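Local coordinates for ABC transporter substrate-binding protein (Rhizobium radiobacter, PDB 6TFX), which binds the mannityl-opine mannopinic acid as the solute-binding protein of an ABC transporter, probably delivering it for import, at residues V40-G45 with L138-S143; D220-N225 with T463-N468; V241-E246 with F474-S479; I245-L250 with M480-L485. One frame throughout, in Å; residues are numbered along the deposited sequence.

Contact 1: V40-G45 with L138-S143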
loop_
_atom_site.group_PDB
_atom_site.type_symbol
_atom_site.label_atom_id
_atom_site.label_comp_id
_atom_site.label_asym_id
_atom_site.label_seq_id
_atom_site.Cartn_x
_atom_site.Cartn_y
_atom_site.Cartn_z
ATOM N N VAL A 40 9.267 -2.034 -16.138
ATOM C CA VAL A 40 9.394 -0.556 -16.112
ATOM C C VAL A 40 9.354 -0.114 -14.658
ATOM O O VAL A 40 9.031 -0.918 -13.783
ATOM C CB VAL A 40 8.284 0.126 -16.970
ATOM C CG1 VAL A 40 8.387 -0.292 -18.433
ATOM C CG2 VAL A 40 6.878 -0.204 -16.442
ATOM N N ARG A 41 9.642 1.171 -14.375
ATOM C CA ARG A 41 9.586 1.530 -12.973
ATOM C C ARG A 41 9.154 2.954 -12.827
ATOM O O ARG A 41 9.335 3.745 -13.744
ATOM C CB ARG A 41 10.983 1.374 -12.335
ATOM C CG ARG A 41 12.032 2.372 -12.896
ATOM C CD ARG A 41 13.249 2.347 -12.006
ATOM N NE ARG A 41 14.278 3.296 -12.414
ATOM C CZ ARG A 41 15.422 3.439 -11.759
ATOM N NH1 ARG A 41 15.664 2.715 -10.665
ATOM N NH2 ARG A 41 16.334 4.306 -12.186
ATOM N N PHE A 42 8.647 3.295 -11.660
ATOM C CA PHE A 42 8.404 4.691 -11.324
ATOM C C PHE A 42 9.813 5.329 -11.232
ATOM O O PHE A 42 10.779 4.659 -10.845
ATOM C CB PHE A 42 7.796 4.765 -9.922
ATOM C CG PHE A 42 6.330 4.427 -9.957
ATOM C CD1 PHE A 42 5.904 3.101 -9.917
ATOM C CD2 PHE A 42 5.377 5.430 -9.956
ATOM C CE1 PHE A 42 4.534 2.790 -9.971
ATOM C CE2 PHE A 42 4.010 5.121 -9.996
ATOM C CZ PHE A 42 3.604 3.806 -10.035
ATOM N N ALA A 43 9.940 6.620 -11.565
ATOM C CA ALA A 43 11.235 7.265 -11.387
ATOM C C ALA A 43 11.543 7.251 -9.895
ATOM O O ALA A 43 10.646 7.531 -9.084
ATOM C CB ALA A 43 11.154 8.717 -11.850
ATOM N N PRO A 44 12.799 6.968 -9.507
ATOM C CA PRO A 44 13.147 7.027 -8.076
ATOM C C PRO A 44 12.746 8.389 -7.492
ATOM O O PRO A 44 13.052 9.453 -8.073
ATOM C CB PRO A 44 14.662 6.832 -8.076
ATOM C CG PRO A 44 14.912 5.977 -9.320
ATOM C CD PRO A 44 13.954 6.570 -10.336
ATOM N N GLY A 45 12.021 8.337 -6.380
ATOM C CA GLY A 45 11.528 9.536 -5.714
ATOM C C GLY A 45 10.169 10.024 -6.178
ATOM O O GLY A 45 9.672 11.033 -5.667
ATOM N N LEU A 138 0.702 -1.131 -14.042
ATOM C CA LEU A 138 0.559 -2.563 -13.715
ATOM C C LEU A 138 1.876 -3.330 -13.896
ATOM O O LEU A 138 2.101 -4.371 -13.257
ATOM C CB LEU A 138 -0.499 -3.209 -14.607
ATOM C CG LEU A 138 -1.943 -2.753 -14.373
ATOM C CD1 LEU A 138 -2.852 -3.439 -15.395
ATOM C CD2 LEU A 138 -2.400 -3.119 -12.948
ATOM N N LEU A 139 2.733 -2.836 -14.803
ATOM C CA LEU A 139 3.995 -3.525 -15.114
ATOM C C LEU A 139 5.183 -2.923 -14.385
ATOM O O LEU A 139 6.333 -3.259 -14.705
ATOM C CB LEU A 139 4.237 -3.527 -16.648
ATOM C CG LEU A 139 3.121 -4.166 -17.487
ATOM C CD1 LEU A 139 3.447 -4.038 -18.960
ATOM C CD2 LEU A 139 2.887 -5.648 -17.086
ATOM N N SER A 140 4.910 -1.998 -13.433
ATOM C CA SER A 140 5.959 -1.277 -12.740
ATOM C C SER A 140 6.380 -1.944 -11.447
ATOM O O SER A 140 5.871 -3.007 -11.094
ATOM C CB SER A 140 5.534 0.166 -12.476
ATOM O OG SER A 140 4.528 0.139 -11.478
ATOM N N ASN A 141 7.275 -1.264 -10.721
ATOM C CA ASN A 141 7.861 -1.789 -9.491
ATOM C C ASN A 141 6.935 -1.554 -8.306
ATOM O O ASN A 141 7.240 -0.796 -7.377
ATOM C CB ASN A 141 9.282 -1.248 -9.283
ATOM C CG ASN A 141 9.356 0.252 -9.185
ATOM O OD1 ASN A 141 8.639 0.986 -9.872
ATOM N ND2 ASN A 141 10.271 0.722 -8.369
ATOM N N PHE A 142 5.796 -2.253 -8.330
ATOM C CA PHE A 142 4.834 -2.202 -7.232
ATOM C C PHE A 142 3.901 -3.367 -7.384
ATOM O O PHE A 142 3.588 -3.770 -8.512
ATOM C CB PHE A 142 4.012 -0.891 -7.190
ATOM C CG PHE A 142 3.205 -0.695 -5.907
ATOM C CD1 PHE A 142 3.842 -0.577 -4.676
ATOM C CD2 PHE A 142 1.820 -0.600 -5.947
ATOM C CE1 PHE A 142 3.100 -0.377 -3.499
ATOM C CE2 PHE A 142 1.080 -0.401 -4.772
ATOM C CZ PHE A 142 1.724 -0.289 -3.561
ATOM N N SER A 143 3.474 -3.919 -6.250
ATOM C CA SER A 143 2.508 -5.022 -6.225
ATOM C C SER A 143 2.892 -6.154 -7.219
ATOM O O SER A 143 4.007 -6.651 -7.160
ATOM C CB SER A 143 1.079 -4.496 -6.400
ATOM O OG SER A 143 0.734 -3.659 -5.297
HETATM O O HOH W 1 11.438 3.416 -8.439
#
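The side chain of N141 meets the backbone of F42 where strand 40-41 runs out against the loop that follows helix 135-138, and N141 is itself the centre of an inverse gamma turn. Its CG sits between the backbone N and the carbonyl carbon (chi1 60°), while OD1 accepts a hydrogen bond from F42 N at 2.9 Å. The donor is tilted 27° from the amide plane. The same OD1 lies at the edge of the F42 ring and 3.3 Å from R41 CA. Packing is tight around S140: its OG approaches F42 CE1 to 3.0 Å while bonding to A137 O, and its CA points a C-H at V40 O. Towards L139 the fit is looser, with V40 CG2 standing 4.2 Å from L139 CB and only a weak bond from V40 N to L139 O. R41 turns the end of its chain away to a salt bridge with E53. The one strong hydrogen bond between the segments is thus made by the N141 amide. On the partly exposed side of N141 the other half of that amide is hydrated: a water accepts from ND2 at 2.9 Å and donates to F42 O.

Contact 2: D220-N225 with T463-N468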
loop_
_atom_site.group_PDB
_atom_site.type_symbol
_atom_site.label_atom_id
_atom_site.label_comp_id
_atom_site.label_asym_id
_atom_site.label_seq_id
_atom_site.Cartn_x
_atom_site.Cartn_y
_atom_site.Cartn_z
ATOM N N ASP A 220 20.481 5.609 10.998
ATOM C CA ASP A 220 20.635 6.719 10.068
ATOM C C ASP A 220 19.252 7.196 9.605
ATOM O O ASP A 220 19.098 8.336 9.156
ATOM C CB ASP A 220 21.455 6.266 8.864
ATOM C CG ASP A 220 22.814 5.743 9.289
ATOM O OD1 ASP A 220 23.612 6.543 9.840
ATOM O OD2 ASP A 220 23.076 4.522 9.089
ATOM N N VAL A 221 18.266 6.295 9.656
ATOM C CA VAL A 221 16.889 6.574 9.228
ATOM C C VAL A 221 15.946 5.944 10.223
ATOM O O VAL A 221 16.168 4.810 10.641
ATOM C CB VAL A 221 16.613 5.967 7.816
ATOM C CG1 VAL A 221 15.144 6.133 7.388
ATOM C CG2 VAL A 221 17.533 6.559 6.771
ATOM N N GLU A 222 14.845 6.636 10.540
ATOM C CA GLU A 222 13.820 6.029 11.378
ATOM C C GLU A 222 12.439 6.399 10.890
ATOM O O GLU A 222 12.208 7.540 10.464
ATOM C CB GLU A 222 13.984 6.354 12.867
ATOM C CG GLU A 222 13.579 7.770 13.250
ATOM C CD GLU A 222 13.057 7.975 14.660
ATOM O OE1 GLU A 222 13.126 9.127 15.139
ATOM O OE2 GLU A 222 12.571 7.004 15.281
ATOM N N GLN A 223 11.538 5.429 10.912
ATOM C CA GLN A 223 10.146 5.705 10.576
ATOM C C GLN A 223 9.560 6.556 11.700
ATOM O O GLN A 223 9.844 6.327 12.891
ATOM C CB GLN A 223 9.364 4.398 10.446
ATOM C CG GLN A 223 7.925 4.603 9.960
ATOM C CD GLN A 223 7.259 3.317 9.576
ATOM O OE1 GLN A 223 7.847 2.224 9.644
ATOM N NE2 GLN A 223 5.994 3.421 9.127
ATOM N N GLY A 224 8.752 7.524 11.317
ATOM C CA GLY A 224 8.113 8.393 12.280
ATOM C C GLY A 224 6.691 7.960 12.509
ATOM O O GLY A 224 6.352 6.785 12.343
ATOM N N ASN A 225 5.849 8.909 12.893
ATOM C CA ASN A 225 4.425 8.624 13.025
ATOM C C ASN A 225 3.643 9.842 12.507
ATOM O O ASN A 225 4.234 10.749 11.898
ATOM C CB ASN A 225 4.053 8.223 14.456
ATOM C CG ASN A 225 4.181 9.328 15.468
ATOM O OD1 ASN A 225 4.258 10.521 15.131
ATOM N ND2 ASN A 225 4.158 8.953 16.747
ATOM N N THR A 463 5.909 9.374 7.024
ATOM C CA THR A 463 6.818 10.287 7.734
ATOM C C THR A 463 8.052 9.505 8.143
ATOM O O THR A 463 7.935 8.471 8.792
ATOM C CB THR A 463 6.150 10.899 8.979
ATOM O OG1 THR A 463 5.603 9.845 9.764
ATOM C CG2 THR A 463 5.067 11.902 8.635
ATOM N N TRP A 464 9.231 9.995 7.754
ATOM C CA TRP A 464 10.493 9.322 8.071
ATOM C C TRP A 464 11.561 10.354 8.355
ATOM O O TRP A 464 11.579 11.398 7.700
ATOM C CB TRP A 464 10.917 8.446 6.868
ATOM C CG TRP A 464 10.027 7.252 6.628
ATOM C CD1 TRP A 464 8.773 7.242 6.073
ATOM C CD2 TRP A 464 10.369 5.886 6.856
ATOM N NE1 TRP A 464 8.284 5.957 6.032
ATOM C CE2 TRP A 464 9.251 5.100 6.479
ATOM C CE3 TRP A 464 11.530 5.239 7.306
ATOM C CZ2 TRP A 464 9.261 3.706 6.546
ATOM C CZ3 TRP A 464 11.525 3.855 7.405
ATOM C CH2 TRP A 464 10.403 3.105 7.016
ATOM N N ALA A 465 12.417 10.093 9.358
ATOM C CA ALA A 465 13.487 11.032 9.695
ATOM C C ALA A 465 14.828 10.434 9.273
ATOM O O ALA A 465 14.999 9.215 9.282
ATOM C CB ALA A 465 13.507 11.295 11.189
ATOM N N ARG A 466 15.756 11.286 8.883
ATOM C CA ARG A 466 17.090 10.837 8.501
ATOM C C ARG A 466 18.074 11.890 8.955
ATOM O O ARG A 466 17.686 13.026 9.249
ATOM C CB ARG A 466 17.216 10.645 6.983
ATOM C CG ARG A 466 17.056 11.932 6.172
ATOM C CD ARG A 466 17.376 11.689 4.724
ATOM N NE ARG A 466 16.855 12.754 3.869
ATOM C CZ ARG A 466 17.564 13.799 3.460
ATOM N NH1 ARG A 466 18.821 13.953 3.854
ATOM N NH2 ARG A 466 17.015 14.711 2.673
ATOM N N LYS A 467 19.340 11.515 9.010
ATOM C CA LYS A 467 20.398 12.459 9.319
ATOM C C LYS A 467 20.740 13.177 8.002
ATOM O O LYS A 467 20.658 12.541 6.944
ATOM C CB LYS A 467 21.609 11.705 9.900
ATOM C CG LYS A 467 21.340 11.055 11.277
ATOM C CD LYS A 467 21.191 12.104 12.382
ATOM C CE LYS A 467 20.688 11.503 13.671
ATOM N NZ LYS A 467 20.394 12.554 14.675
ATOM N N ASN A 468 21.104 14.486 8.039
ATOM C CA ASN A 468 21.392 15.192 6.784
ATOM C C ASN A 468 22.684 14.708 6.085
ATOM O O ASN A 468 22.962 15.149 4.970
ATOM C CB ASN A 468 21.382 16.721 6.946
ATOM C CG ASN A 468 22.449 17.286 7.838
ATOM O OD1 ASN A 468 23.264 16.569 8.437
ATOM N ND2 ASN A 468 22.451 18.601 7.957
HETATM O O HOH W 2 5.341 6.610 7.849
#
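T463 and N225 meet at one end of an antiparallel pairing between strand 221-223 and strand 454-467 in the large mixed sheet. The T463 hydroxyl, placed between its backbone N and carbonyl carbon (chi1 51°), donates to N225 O at 2.7 Å from above the carbonyl plane, and T463 O accepts from G224 N. T463 N gives its hydrogen to a water that Q223 NE2 reaches weakly. W464 follows, in a non-hydrogen-bonded pair with Q223. Its indole lies across the Q223 side chain: CB of Q223 makes a CH-pi contact over the six-membered ring, 3.7 Å from the centroid and almost on the normal, and the extended chain carries the amide on past CZ2 with its plane 10° from the ring's. Q223 OE1 is held by A11 N, which would keep the amide above the ring plane but just outside the ring's outline at CZ2. V221 CG1 comes to the indole edge instead, 3.7 Å from CE3. A465 forms the hydrogen-bonded pair with E222, its N and O exchanging bonds with E222 O and N; its CB touches E222 CG on the sheet face covered by helices 207-215 and 228-235. R466, back on the face of V221, packs its CB 4.1 Å from V221 CG2 before its chain leads away to a salt bridge with D243. K467 closes the ladder: its NZ goes to N240 and its aliphatic part bends at chi2, while its backbone N donates to D220 O at 3.2 Å.

Contact 3: V241-E246 with F474-S479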
loop_
_atom_site.group_PDB
_atom_site.type_symbol
_atom_site.label_atom_id
_atom_site.label_comp_id
_atom_site.label_asym_id
_atom_site.label_seq_id
_atom_site.Cartn_x
_atom_site.Cartn_y
_atom_site.Cartn_z
ATOM N N VAL A 241 16.512 15.623 9.165
ATOM C CA VAL A 241 15.670 16.005 8.040
ATOM C C VAL A 241 14.472 15.076 8.135
ATOM O O VAL A 241 14.648 13.863 8.291
ATOM C CB VAL A 241 16.383 15.850 6.663
ATOM C CG1 VAL A 241 15.414 16.082 5.501
ATOM C CG2 VAL A 241 17.584 16.788 6.556
ATOM N N VAL A 242 13.259 15.639 8.054
ATOM C CA VAL A 242 12.066 14.811 8.055
ATOM C C VAL A 242 11.500 14.823 6.638
ATOM O O VAL A 242 11.277 15.896 6.065
ATOM C CB VAL A 242 11.008 15.184 9.126
ATOM C CG1 VAL A 242 9.761 14.305 8.984
ATOM C CG2 VAL A 242 11.581 15.047 10.533
ATOM N N ASP A 243 11.323 13.631 6.061
ATOM C CA ASP A 243 10.734 13.484 4.736
ATOM C C ASP A 243 9.273 13.095 4.917
ATOM O O ASP A 243 8.991 12.158 5.671
ATOM C CB ASP A 243 11.452 12.381 3.937
ATOM C CG ASP A 243 12.850 12.777 3.484
ATOM O OD1 ASP A 243 13.006 13.904 2.925
ATOM O OD2 ASP A 243 13.784 11.982 3.696
ATOM N N THR A 244 8.349 13.820 4.245
ATOM C CA THR A 244 6.917 13.471 4.240
ATOM C C THR A 244 6.718 12.940 2.837
ATOM O O THR A 244 7.018 13.649 1.866
ATOM C CB THR A 244 6.021 14.650 4.640
ATOM O OG1 THR A 244 6.238 15.725 3.730
ATOM C CG2 THR A 244 6.263 15.092 6.087
ATOM N N ILE A 245 6.303 11.667 2.726
ATOM C CA ILE A 245 6.313 10.904 1.474
ATOM C C ILE A 245 4.933 10.614 0.927
ATOM O O ILE A 245 4.089 10.038 1.627
ATOM C CB ILE A 245 7.127 9.574 1.669
ATOM C CG1 ILE A 245 8.423 9.797 2.503
ATOM C CG2 ILE A 245 7.425 8.869 0.324
ATOM C CD1 ILE A 245 9.201 8.547 2.896
ATOM N N GLU A 246 4.721 10.972 -0.343
ATOM C CA GLU A 246 3.486 10.605 -1.029
ATOM C C GLU A 246 3.580 9.119 -1.449
ATOM O O GLU A 246 4.682 8.572 -1.556
ATOM C CB GLU A 246 3.329 11.462 -2.287
ATOM C CG GLU A 246 2.962 12.898 -1.964
ATOM C CD GLU A 246 2.959 13.853 -3.142
ATOM O OE1 GLU A 246 2.603 13.428 -4.266
ATOM O OE2 GLU A 246 3.298 15.038 -2.931
ATOM N N PHE A 474 18.284 11.726 -5.191
ATOM C CA PHE A 474 17.143 12.308 -5.924
ATOM C C PHE A 474 16.212 12.930 -4.875
ATOM O O PHE A 474 16.381 12.702 -3.678
ATOM C CB PHE A 474 16.375 11.209 -6.694
ATOM C CG PHE A 474 16.108 9.953 -5.896
ATOM C CD1 PHE A 474 15.022 9.873 -5.030
ATOM C CD2 PHE A 474 16.972 8.862 -5.979
ATOM C CE1 PHE A 474 14.800 8.720 -4.257
ATOM C CE2 PHE A 474 16.756 7.718 -5.201
ATOM C CZ PHE A 474 15.670 7.656 -4.352
ATOM N N GLU A 475 15.213 13.658 -5.323
ATOM C CA GLU A 475 14.254 14.251 -4.401
ATOM C C GLU A 475 13.218 13.171 -4.025
ATOM O O GLU A 475 12.564 12.591 -4.903
ATOM C CB GLU A 475 13.574 15.439 -5.080
ATOM C CG GLU A 475 12.455 16.037 -4.252
ATOM C CD GLU A 475 11.577 16.987 -5.040
ATOM O OE1 GLU A 475 11.439 16.820 -6.276
ATOM O OE2 GLU A 475 11.004 17.895 -4.406
ATOM N N LEU A 476 13.079 12.906 -2.730
ATOM C CA LEU A 476 12.110 11.907 -2.298
ATOM C C LEU A 476 10.750 12.593 -2.158
ATOM O O LEU A 476 10.454 13.152 -1.098
ATOM C CB LEU A 476 12.556 11.223 -0.990
ATOM C CG LEU A 476 11.595 10.170 -0.375
ATOM C CD1 LEU A 476 11.167 9.063 -1.407
ATOM C CD2 LEU A 476 12.227 9.543 0.852
ATOM N N LYS A 477 9.971 12.636 -3.246
ATOM C CA LYS A 477 8.637 13.234 -3.177
ATOM C C LYS A 477 7.638 12.134 -2.805
ATOM O O LYS A 477 6.695 12.364 -2.039
ATOM C CB LYS A 477 8.242 13.824 -4.537
ATOM C CG LYS A 477 7.002 14.719 -4.485
ATOM C CD LYS A 477 6.700 15.341 -5.847
ATOM C CE LYS A 477 5.509 16.268 -5.808
ATOM N NZ LYS A 477 4.237 15.556 -6.114
ATOM N N GLY A 478 7.824 10.966 -3.411
ATOM C CA GLY A 478 6.910 9.858 -3.188
ATOM C C GLY A 478 7.524 8.524 -3.550
ATOM O O GLY A 478 8.534 8.465 -4.259
ATOM N N SER A 479 6.899 7.450 -3.066
ATOM C CA SER A 479 7.305 6.085 -3.373
ATOM C C SER A 479 5.996 5.350 -3.208
ATOM O O SER A 479 5.274 5.627 -2.251
ATOM C CB SER A 479 8.311 5.578 -2.339
ATOM O OG SER A 479 8.906 4.343 -2.699
HETATM O O HOH W 3 6.326 14.698 -0.663
#
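A single backbone bridge joins E246 to G478, CA to CA 4.1 Å, where strand 240-255 turns a corner at E246 and meets the irregular segment 474-479, in which L476 is the centre of an inverse gamma turn. E246 N donates to K477 O at 3.0 Å, and E246 O in turn takes the N-H of S479 at 2.9 Å. K477 O also receives a water that bonds T244 O, so two donors grip this oxygen. G478 lies close against the bridge, its CA 3.0 Å from E246 O. Among the side chains, I245 and L476 cross obliquely. L476 carries CG anti to its backbone N (chi1 178°). Its CD2 methyl reaches I245 CD1 at 3.8 Å, and I245 CG2 lies against G478 CA. D243 OD2 lies 4.1 Å from L476 CD2, a loose contact; its polar partners are W472 and R466. At the solvent-exposed K477 the extended E246 chain meets a lysine that stretches out from CB and bends only at chi4. NZ stands 3.3 Å from E246 OE1 and slightly farther from OE2, a forked salt bridge whose two bonds are both weak. The division of labour is plain: directed backbone bonds and apolar contacts fix the loop to the strand, while the long ion pair at the exposed edge probably adds only a modest, solvent-screened attraction.

Contact 4: I245-L250 with M480-L485. With N72 ((2~{R})-2-[[(3~{R},4~{R},5~{S})-3,4,5,6-tetrakis(oxidanyl)-2-oxidanylidene-hexyl]amino]pentanedioic acid), chain C.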
loop_
_atom_site.group_PDB
_atom_site.type_symbol
_atom_site.label_atom_id
_atom_site.label_comp_id
_atom_site.label_asym_id
_atom_site.label_seq_id
_atom_site.Cartn_x
_atom_site.Cartn_y
_atom_site.Cartn_z
ATOM N N ILE A 245 6.303 11.667 2.726
ATOM C CA ILE A 245 6.313 10.904 1.474
ATOM C C ILE A 245 4.933 10.614 0.927
ATOM O O ILE A 245 4.089 10.038 1.627
ATOM C CB ILE A 245 7.127 9.574 1.669
ATOM C CG1 ILE A 245 8.423 9.797 2.503
ATOM C CG2 ILE A 245 7.425 8.869 0.324
ATOM C CD1 ILE A 245 9.201 8.547 2.896
ATOM N N GLU A 246 4.721 10.972 -0.343
ATOM C CA GLU A 246 3.486 10.605 -1.029
ATOM C C GLU A 246 3.580 9.119 -1.449
ATOM O O GLU A 246 4.682 8.572 -1.556
ATOM C CB GLU A 246 3.329 11.462 -2.287
ATOM C CG GLU A 246 2.962 12.898 -1.964
ATOM C CD GLU A 246 2.959 13.853 -3.142
ATOM O OE1 GLU A 246 2.603 13.428 -4.266
ATOM O OE2 GLU A 246 3.298 15.038 -2.931
ATOM N N PRO A 247 2.451 8.437 -1.723
ATOM C CA PRO A 247 1.088 8.968 -1.641
ATOM C C PRO A 247 0.570 8.934 -0.196
ATOM O O PRO A 247 1.038 8.158 0.655
ATOM C CB PRO A 247 0.288 7.999 -2.525
ATOM C CG PRO A 247 1.010 6.704 -2.449
ATOM C CD PRO A 247 2.474 7.039 -2.200
ATOM N N ALA A 248 -0.414 9.768 0.068
ATOM C CA ALA A 248 -1.079 9.740 1.362
ATOM C C ALA A 248 -1.945 8.482 1.425
ATOM O O ALA A 248 -2.632 8.126 0.453
ATOM C CB ALA A 248 -1.935 10.974 1.518
ATOM N N GLU A 249 -1.885 7.776 2.563
ATOM C CA GLU A 249 -2.689 6.561 2.717
ATOM C C GLU A 249 -3.991 6.931 3.420
ATOM O O GLU A 249 -3.949 7.583 4.470
ATOM C CB GLU A 249 -1.915 5.541 3.576
ATOM C CG GLU A 249 -0.641 5.070 2.901
ATOM C CD GLU A 249 0.068 4.046 3.760
ATOM O OE1 GLU A 249 0.772 4.451 4.712
ATOM O OE2 GLU A 249 -0.095 2.836 3.494
ATOM N N LEU A 250 -5.137 6.564 2.833
ATOM C CA LEU A 250 -6.429 6.896 3.444
ATOM C C LEU A 250 -6.848 5.817 4.411
ATOM O O LEU A 250 -6.886 4.633 4.032
ATOM C CB LEU A 250 -7.521 7.032 2.362
ATOM C CG LEU A 250 -8.980 7.230 2.807
ATOM C CD1 LEU A 250 -9.164 8.478 3.656
ATOM C CD2 LEU A 250 -9.899 7.266 1.612
ATOM N N MET A 480 5.654 4.437 -4.118
ATOM C CA MET A 480 4.354 3.777 -4.004
ATOM C C MET A 480 4.072 3.147 -2.600
ATOM O O MET A 480 2.924 3.280 -2.137
ATOM C CB MET A 480 4.104 2.800 -5.141
ATOM C CG MET A 480 3.508 3.475 -6.380
ATOM S SD MET A 480 1.988 4.475 -6.179
ATOM C CE MET A 480 0.912 3.299 -5.259
ATOM N N PRO A 481 5.055 2.576 -1.861
ATOM C CA PRO A 481 4.754 2.086 -0.502
ATOM C C PRO A 481 4.680 3.200 0.578
ATOM O O PRO A 481 4.435 2.876 1.741
ATOM C CB PRO A 481 5.953 1.180 -0.187
ATOM C CG PRO A 481 6.658 0.959 -1.472
ATOM C CD PRO A 481 6.435 2.218 -2.235
ATOM N N SER A 482 4.926 4.489 0.220
ATOM C CA SER A 482 4.959 5.648 1.140
ATOM C C SER A 482 6.152 5.555 2.111
ATOM O O SER A 482 6.100 6.065 3.249
ATOM C CB SER A 482 3.639 5.817 1.902
ATOM O OG SER A 482 2.538 5.903 1.008
ATOM N N ALA A 483 7.248 4.919 1.639
ATOM C CA ALA A 483 8.458 4.700 2.424
ATOM C C ALA A 483 9.674 5.058 1.582
ATOM O O ALA A 483 9.599 5.029 0.350
ATOM C CB ALA A 483 8.543 3.244 2.848
ATOM N N PRO A 484 10.816 5.360 2.213
ATOM C CA PRO A 484 12.017 5.681 1.421
ATOM C C PRO A 484 12.406 4.574 0.446
ATOM O O PRO A 484 12.240 3.385 0.724
ATOM C CB PRO A 484 13.109 5.832 2.483
ATOM C CG PRO A 484 12.380 6.197 3.743
ATOM C CD PRO A 484 11.091 5.420 3.661
ATOM N N LEU A 485 12.961 4.991 -0.692
ATOM C CA LEU A 485 13.469 4.076 -1.697
ATOM C C LEU A 485 14.990 4.186 -1.634
ATOM O O LEU A 485 15.556 5.258 -1.899
ATOM C CB LEU A 485 12.966 4.438 -3.113
ATOM C CG LEU A 485 13.446 3.518 -4.236
ATOM C CD1 LEU A 485 12.773 2.139 -4.157
ATOM C CD2 LEU A 485 13.208 4.152 -5.592
HETATM O OAB N72 C . -2.217 6.420 11.374
HETATM C CAF N72 C . -2.625 5.608 10.255
HETATM C CAG N72 C . -1.721 4.380 9.901
HETATM O OAC N72 C . -0.464 4.431 10.494
HETATM C CAH N72 C . -1.838 4.017 8.419
HETATM O OAM N72 C . -2.394 4.877 7.500
HETATM C CAI N72 C . -0.843 3.520 7.389
HETATM O OAD N72 C . 0.447 4.025 7.659
HETATM C CAJ N72 C . -0.988 2.042 7.121
HETATM O OAE N72 C . -2.103 1.505 7.347
HETATM C CAK N72 C . 0.234 1.210 6.639
HETATM N N N72 C . 0.063 0.776 5.273
HETATM C CA N72 C . -0.059 -0.589 4.926
HETATM C C N72 C . -0.308 -1.590 6.020
HETATM O O N72 C . -1.388 -2.089 6.531
HETATM C CB N72 C . -0.934 -0.730 3.678
HETATM C CG N72 C . -1.652 -2.052 3.405
HETATM C CD N72 C . -1.895 -2.315 1.917
HETATM O OE1 N72 C . -1.109 -1.868 1.021
HETATM O OE2 N72 C . -2.887 -3.003 1.590
HETATM O OXT N72 C . 0.848 -1.929 6.335
#
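The opine pocket of this periplasmic binding protein borders the corner of strand 240-255, where the chain turns at E246 and P247, with a cis peptide before P247, and the 480-485 loop packs into the bend. S482 packs against the corner, its OG turned anti to its own carbonyl carbon (chi1 -55°). The hydroxyl donates to P247 O at 2.7 Å, in the carbonyl plane and on a lone pair, and S482 OG also lies 3.4 Å from P247 CD. M480 reaches the proline ring loosely, through its CE and P247 CG. Before the corner, I245 CD1 meets P484 CD at 3.7 Å, the two side chains crossing at about a right angle. Beyond the corner E249 directs its extended side chain past S482, with CG 3.8 Å from the hydroxyl, to the bound opine ligand, N72. Its carboxylate takes two ligand groups at once: OE2 accepts from the ligand amine N at 2.7 Å, and OE1 from the hydroxyl OAD at 3.0 Å. Y384, N251, H367, H371, R388 and R284 are also hydrogen-bonded to the ligand. Because E249 grips nitrogen and hydroxyl with separate oxygens, its two bonds span the junction between the amino acid and sugar-derived halves of the opine, consistent with a part in recognising it; if the amine is protonated, as is likely, charge attraction would strengthen the shorter bond.

Along the chain, contact 1 closes before the others open, whereas contact 2 interleaves with contacts 3 and 4, which share I245 and E246 on strand 240-255. Contacts 2 and 3 meet in one sheet, through neighbouring strands 454-467 and 240-255, with centres 11 Å apart. W464 carries that sheet's packing on to contact 4, touching P484 and I245. Contact 1 lies 23 Å from contact 2, centre to centre, but joins the rest through the 474-485 loop: G45 O is probably hydrogen-bonded to K477 and G478, and F42 and F142 pack on M480. The loop therefore ties the region of strand 40-41 to the sheet whose strand 240-255 supplies E249 to the opine pocket.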